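PDB 5I62: potential RNA-dependent RNA polymerase from Human picobirnavirus, which catalyses RNA-templated RNA synthesis from ribonucleoside triphosphates, probably serving both transcription and genome replication of this double-stranded RNA virus. Local coordinates for residues S144-I158 and M171-V183. Numbering follows the deposited sequence.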
loop_
_atom_site.group_PDB
_atom_site.type_symbol
_atom_site.label_atom_id
_atom_site.label_comp_id
_atom_site.label_asym_id
_atom_site.label_seq_id
_atom_site.Cartn_x
_atom_site.Cartn_y
_atom_site.Cartn_z
ATOM N N SER A 144 2.671 -20.272 3.668
ATOM C CA SER A 144 3.408 -21.413 4.178
ATOM C C SER A 144 2.886 -21.823 5.570
ATOM O O SER A 144 2.640 -20.949 6.400
ATOM C CB SER A 144 4.892 -21.004 4.206
ATOM O OG SER A 144 5.689 -21.860 4.957
ATOM N N PRO A 145 2.691 -23.137 5.831
ATOM C CA PRO A 145 2.829 -24.304 4.954
ATOM C C PRO A 145 1.553 -24.787 4.244
ATOM O O PRO A 145 1.649 -25.543 3.273
ATOM C CB PRO A 145 3.290 -25.396 5.920
ATOM C CG PRO A 145 2.475 -25.112 7.133
ATOM C CD PRO A 145 2.449 -23.556 7.226
ATOM N N TYR A 146 0.379 -24.395 4.721
ATOM C CA TYR A 146 -0.851 -24.987 4.204
ATOM C C TYR A 146 -1.351 -24.340 2.922
ATOM O O TYR A 146 -2.052 -25.005 2.160
ATOM C CB TYR A 146 -1.967 -24.932 5.245
ATOM C CG TYR A 146 -1.649 -25.762 6.470
ATOM C CD1 TYR A 146 -1.578 -27.157 6.392
ATOM C CD2 TYR A 146 -1.417 -25.155 7.696
ATOM C CE1 TYR A 146 -1.277 -27.926 7.517
ATOM C CE2 TYR A 146 -1.105 -25.904 8.819
ATOM C CZ TYR A 146 -1.041 -27.293 8.720
ATOM O OH TYR A 146 -0.743 -28.027 9.837
ATOM N N PHE A 147 -1.025 -23.076 2.667
ATOM C CA PHE A 147 -1.479 -22.390 1.451
ATOM C C PHE A 147 -2.989 -22.557 1.238
ATOM O O PHE A 147 -3.461 -22.904 0.152
ATOM C CB PHE A 147 -0.700 -22.875 0.231
ATOM C CG PHE A 147 -0.603 -21.848 -0.871
ATOM C CD1 PHE A 147 0.292 -20.786 -0.779
ATOM C CD2 PHE A 147 -1.408 -21.945 -1.998
ATOM C CE1 PHE A 147 0.374 -19.833 -1.802
ATOM C CE2 PHE A 147 -1.329 -21.009 -3.012
ATOM C CZ PHE A 147 -0.436 -19.958 -2.916
ATOM N N SER A 148 -3.748 -22.319 2.300
ATOM C CA SER A 148 -5.202 -22.365 2.276
ATOM C C SER A 148 -5.739 -21.029 2.757
ATOM O O SER A 148 -4.985 -20.079 3.000
ATOM C CB SER A 148 -5.753 -23.496 3.155
ATOM O OG SER A 148 -4.995 -24.671 2.984
ATOM N N LYS A 149 -7.056 -20.956 2.903
ATOM C CA LYS A 149 -7.648 -19.823 3.596
ATOM C C LYS A 149 -7.319 -19.917 5.080
ATOM O O LYS A 149 -7.417 -20.994 5.677
ATOM C CB LYS A 149 -9.158 -19.784 3.377
ATOM C CG LYS A 149 -9.568 -19.113 2.058
ATOM C CD LYS A 149 -10.885 -19.630 1.519
ATOM C CE LYS A 149 -11.820 -20.040 2.635
ATOM N NZ LYS A 149 -12.077 -18.983 3.674
ATOM N N ARG A 150 -6.898 -18.786 5.655
ATOM C CA ARG A 150 -6.546 -18.723 7.069
ATOM C C ARG A 150 -7.613 -19.366 7.944
ATOM O O ARG A 150 -7.299 -20.104 8.891
ATOM C CB ARG A 150 -6.351 -17.269 7.480
ATOM C CG ARG A 150 -5.037 -16.683 7.024
ATOM C CD ARG A 150 -5.042 -15.178 7.225
ATOM N NE ARG A 150 -3.728 -14.599 6.985
ATOM C CZ ARG A 150 -3.455 -13.300 7.091
ATOM N NH1 ARG A 150 -4.408 -12.447 7.425
ATOM N NH2 ARG A 150 -2.229 -12.861 6.862
ATOM N N LYS A 151 -8.880 -19.075 7.643
ATOM C CA LYS A 151 -9.992 -19.550 8.456
ATOM C C LYS A 151 -9.919 -21.062 8.650
ATOM O O LYS A 151 -10.184 -21.575 9.743
ATOM C CB LYS A 151 -11.294 -19.135 7.776
ATOM C CG LYS A 151 -12.553 -19.275 8.593
ATOM C CD LYS A 151 -13.740 -18.851 7.739
ATOM C CE LYS A 151 -14.848 -18.268 8.601
ATOM N NZ LYS A 151 -16.129 -19.022 8.465
ATOM N N ALA A 152 -9.493 -21.779 7.606
ATOM C CA ALA A 152 -9.467 -23.233 7.600
ATOM C C ALA A 152 -8.356 -23.827 8.460
ATOM O O ALA A 152 -8.427 -25.009 8.802
ATOM C CB ALA A 152 -9.314 -23.729 6.168
ATOM N N VAL A 153 -7.315 -23.064 8.793
ATOM C CA VAL A 153 -6.110 -23.649 9.369
ATOM C C VAL A 153 -5.739 -23.029 10.712
ATOM O O VAL A 153 -4.649 -23.286 11.226
ATOM C CB VAL A 153 -4.933 -23.580 8.378
ATOM C CG1 VAL A 153 -5.223 -24.431 7.138
ATOM C CG2 VAL A 153 -4.611 -22.090 7.991
ATOM N N VAL A 154 -6.634 -22.238 11.305
ATOM C CA VAL A 154 -6.316 -21.568 12.569
ATOM C C VAL A 154 -5.900 -22.586 13.624
ATOM O O VAL A 154 -4.875 -22.421 14.308
ATOM C CB VAL A 154 -7.509 -20.725 13.055
ATOM C CG1 VAL A 154 -7.276 -20.255 14.471
ATOM C CG2 VAL A 154 -7.740 -19.532 12.136
ATOM N N SER A 155 -6.681 -23.671 13.754
ATOM C CA SER A 155 -6.432 -24.624 14.826
ATOM C C SER A 155 -5.125 -25.370 14.604
ATOM O O SER A 155 -4.503 -25.820 15.565
ATOM C CB SER A 155 -7.592 -25.614 14.950
ATOM O OG SER A 155 -7.713 -26.379 13.760
ATOM N N LYS A 156 -4.694 -25.505 13.355
ATOM C CA LYS A 156 -3.407 -26.121 13.056
ATOM C C LYS A 156 -2.233 -25.157 13.200
ATOM O O LYS A 156 -1.079 -25.599 13.167
ATOM C CB LYS A 156 -3.411 -26.677 11.635
ATOM C CG LYS A 156 -4.432 -27.776 11.398
ATOM C CD LYS A 156 -4.174 -28.425 10.046
ATOM C CE LYS A 156 -5.433 -28.485 9.206
ATOM N NZ LYS A 156 -5.138 -28.779 7.768
ATOM N N THR A 157 -2.495 -23.859 13.338
ATOM C CA THR A 157 -1.447 -22.847 13.307
ATOM C C THR A 157 -1.057 -22.363 14.695
ATOM O O THR A 157 0.135 -22.249 15.000
ATOM C CB THR A 157 -1.885 -21.658 12.436
ATOM O OG1 THR A 157 -2.143 -22.119 11.116
ATOM C CG2 THR A 157 -0.767 -20.592 12.358
ATOM N N ILE A 158 -2.035 -22.070 15.541
ATOM C CA ILE A 158 -1.735 -21.569 16.881
ATOM C C ILE A 158 -1.897 -22.677 17.933
ATOM O O ILE A 158 -2.689 -23.581 17.743
ATOM C CB ILE A 158 -2.608 -20.347 17.217
ATOM C CG1 ILE A 158 -4.087 -20.697 17.178
ATOM C CG2 ILE A 158 -2.315 -19.199 16.251
ATOM C CD1 ILE A 158 -4.988 -19.537 17.657
ATOM N N MET A 171 9.271 -22.411 12.232
ATOM C CA MET A 171 7.885 -22.170 12.640
ATOM C C MET A 171 7.377 -23.391 13.396
ATOM O O MET A 171 7.117 -24.436 12.788
ATOM C CB MET A 171 6.999 -21.867 11.439
ATOM C CG MET A 171 7.559 -20.773 10.534
ATOM S SD MET A 171 6.334 -20.102 9.413
ATOM C CE MET A 171 5.720 -21.605 8.600
ATOM N N ARG A 172 7.238 -23.263 14.712
ATOM C CA ARG A 172 6.572 -24.284 15.518
ATOM C C ARG A 172 5.090 -23.942 15.590
ATOM O O ARG A 172 4.724 -22.878 16.090
ATOM C CB ARG A 172 7.163 -24.368 16.928
ATOM C CG ARG A 172 8.489 -25.078 17.034
ATOM C CD ARG A 172 8.347 -26.608 16.955
ATOM N NE ARG A 172 7.464 -27.189 17.971
ATOM C CZ ARG A 172 7.144 -28.483 18.029
ATOM N NH1 ARG A 172 7.637 -29.336 17.131
ATOM N NH2 ARG A 172 6.334 -28.927 18.985
ATOM N N GLN A 173 4.238 -24.832 15.092
ATOM C CA GLN A 173 2.806 -24.569 14.999
ATOM C C GLN A 173 2.068 -25.744 15.613
ATOM O O GLN A 173 2.068 -26.832 15.031
ATOM C CB GLN A 173 2.360 -24.373 13.548
ATOM C CG GLN A 173 3.102 -23.282 12.813
ATOM C CD GLN A 173 2.652 -23.126 11.373
ATOM O OE1 GLN A 173 3.160 -22.262 10.664
ATOM N NE2 GLN A 173 1.676 -23.962 10.933
ATOM N N ASN A 174 1.458 -25.523 16.783
ATOM C CA ASN A 174 0.657 -26.528 17.484
ATOM C C ASN A 174 1.210 -27.942 17.319
ATOM O O ASN A 174 0.538 -28.806 16.754
ATOM C CB ASN A 174 -0.799 -26.476 17.001
ATOM C CG ASN A 174 -1.738 -27.251 17.904
ATOM O OD1 ASN A 174 -1.380 -27.583 19.029
ATOM N ND2 ASN A 174 -2.944 -27.539 17.416
ATOM N N GLY A 175 2.450 -28.182 17.762
ATOM C CA GLY A 175 3.015 -29.526 17.737
ATOM C C GLY A 175 3.801 -29.897 16.496
ATOM O O GLY A 175 4.469 -30.932 16.502
ATOM N N ARG A 176 3.743 -29.098 15.435
ATOM C CA ARG A 176 4.506 -29.323 14.218
ATOM C C ARG A 176 5.681 -28.347 14.157
ATOM O O ARG A 176 5.590 -27.228 14.647
ATOM C CB ARG A 176 3.638 -29.115 12.974
ATOM C CG ARG A 176 2.511 -30.111 12.788
ATOM C CD ARG A 176 1.254 -29.687 13.544
ATOM N NE ARG A 176 0.034 -30.158 12.879
ATOM C CZ ARG A 176 -1.190 -29.941 13.343
ATOM N NH1 ARG A 176 -1.355 -29.269 14.477
ATOM N NH2 ARG A 176 -2.250 -30.393 12.674
ATOM N N GLU A 177 6.779 -28.770 13.538
ATOM C CA GLU A 177 7.846 -27.849 13.159
ATOM C C GLU A 177 7.920 -27.791 11.642
ATOM O O GLU A 177 8.189 -28.805 10.989
ATOM C CB GLU A 177 9.211 -28.229 13.727
ATOM C CG GLU A 177 10.288 -27.327 13.098
ATOM C CD GLU A 177 11.634 -27.353 13.798
ATOM O OE1 GLU A 177 11.731 -27.825 14.958
ATOM O OE2 GLU A 177 12.606 -26.888 13.167
ATOM N N TRP A 178 7.654 -26.616 11.087
ATOM C CA TRP A 178 7.801 -26.354 9.661
ATOM C C TRP A 178 8.985 -25.422 9.428
ATOM O O TRP A 178 9.492 -24.773 10.344
ATOM C CB TRP A 178 6.538 -25.713 9.073
ATOM C CG TRP A 178 5.249 -26.467 9.254
ATOM C CD1 TRP A 178 4.328 -26.306 10.257
ATOM C CD2 TRP A 178 4.718 -27.474 8.386
ATOM N NE1 TRP A 178 3.259 -27.162 10.066
ATOM C CE2 TRP A 178 3.477 -27.887 8.926
ATOM C CE3 TRP A 178 5.171 -28.071 7.205
ATOM C CZ2 TRP A 178 2.680 -28.853 8.313
ATOM C CZ3 TRP A 178 4.380 -29.046 6.605
ATOM C CH2 TRP A 178 3.150 -29.425 7.164
ATOM N N SER A 179 9.423 -25.351 8.180
ATOM C CA SER A 179 10.372 -24.331 7.767
ATOM C C SER A 179 9.586 -23.278 6.990
ATOM O O SER A 179 8.824 -23.623 6.082
ATOM C CB SER A 179 11.502 -24.932 6.927
ATOM O OG SER A 179 12.667 -24.109 6.967
ATOM N N GLY A 180 9.749 -22.004 7.358
ATOM C CA GLY A 180 8.912 -20.954 6.791
ATOM C C GLY A 180 9.525 -20.328 5.543
ATOM O O GLY A 180 10.739 -20.157 5.435
ATOM N N ALA A 181 8.658 -19.977 4.594
ATOM C CA ALA A 181 9.074 -19.211 3.431
ATOM C C ALA A 181 7.912 -18.353 2.951
ATOM O O ALA A 181 6.773 -18.824 2.868
ATOM C CB ALA A 181 9.565 -20.128 2.301
ATOM N N ALA A 182 8.209 -17.098 2.611
ATOM C CA ALA A 182 7.252 -16.309 1.854
ATOM C C ALA A 182 7.043 -16.956 0.490
ATOM O O ALA A 182 7.921 -17.638 -0.039
ATOM C CB ALA A 182 7.732 -14.866 1.671
ATOM N N VAL A 183 5.874 -16.741 -0.080
ATOM C CA VAL A 183 5.584 -17.201 -1.433
ATOM C C VAL A 183 5.542 -15.993 -2.353
ATOM O O VAL A 183 4.920 -14.978 -2.023
ATOM C CB VAL A 183 4.261 -17.984 -1.476
ATOM C CG1 VAL A 183 3.797 -18.179 -2.915
ATOM C CG2 VAL A 183 4.427 -19.340 -0.763
HETATM O O HOH W 1 2.008 -20.583 8.987
HETATM O O HOH W 2 4.233 -18.030 2.933
HETATM O O HOH W 3 0.822 -26.846 11.531
#
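Thr-157, in the weakly bonded, kinked helix at about 150-157, brings its CA 4.9 Å from the CA of Gln-173 where the hairpin of strands 168-173 and 176-189 turns, while the loop at Ser-144 and Pro-145 runs beside Gly-180 and Trp-178 farther along. This β-hairpin, closed by a type I' turn from Gln-173 to Arg-176, belongs to a mixed sheet of the polymerase. Pro-145, following a cis peptide bond, sets its puckered, apolar ring on the indole of Trp-178: CG lies 3.4 Å from the centroid of the five-membered ring, almost on its normal, a CH-pi contact. The indole also turns its edge to the face of Tyr-146, a T-shaped pair with planes at 73°. Water 3 ties the polar atoms of both rings to Gln-173 and the backbone, bonding Tyr-146 OH, accepting from Trp-178 NE1 and donating to Lys-156 O. Gln-173, its chain extended beyond CG, suits its buried place because both amide ends are met: NE2 donates to water 3, and OE1 accepts from water 1, which also donates to Ser-144 O. At the turn, Asn-174 tolerates the positive phi; its CG lies anti to the backbone N (chi1 -167°), directing the amide to the helix. There Asn-174 ND2 donates to Ser-155 O at 3.0 Å, nearly in line with the carbonyl bond but bent at the hydrogen (138°).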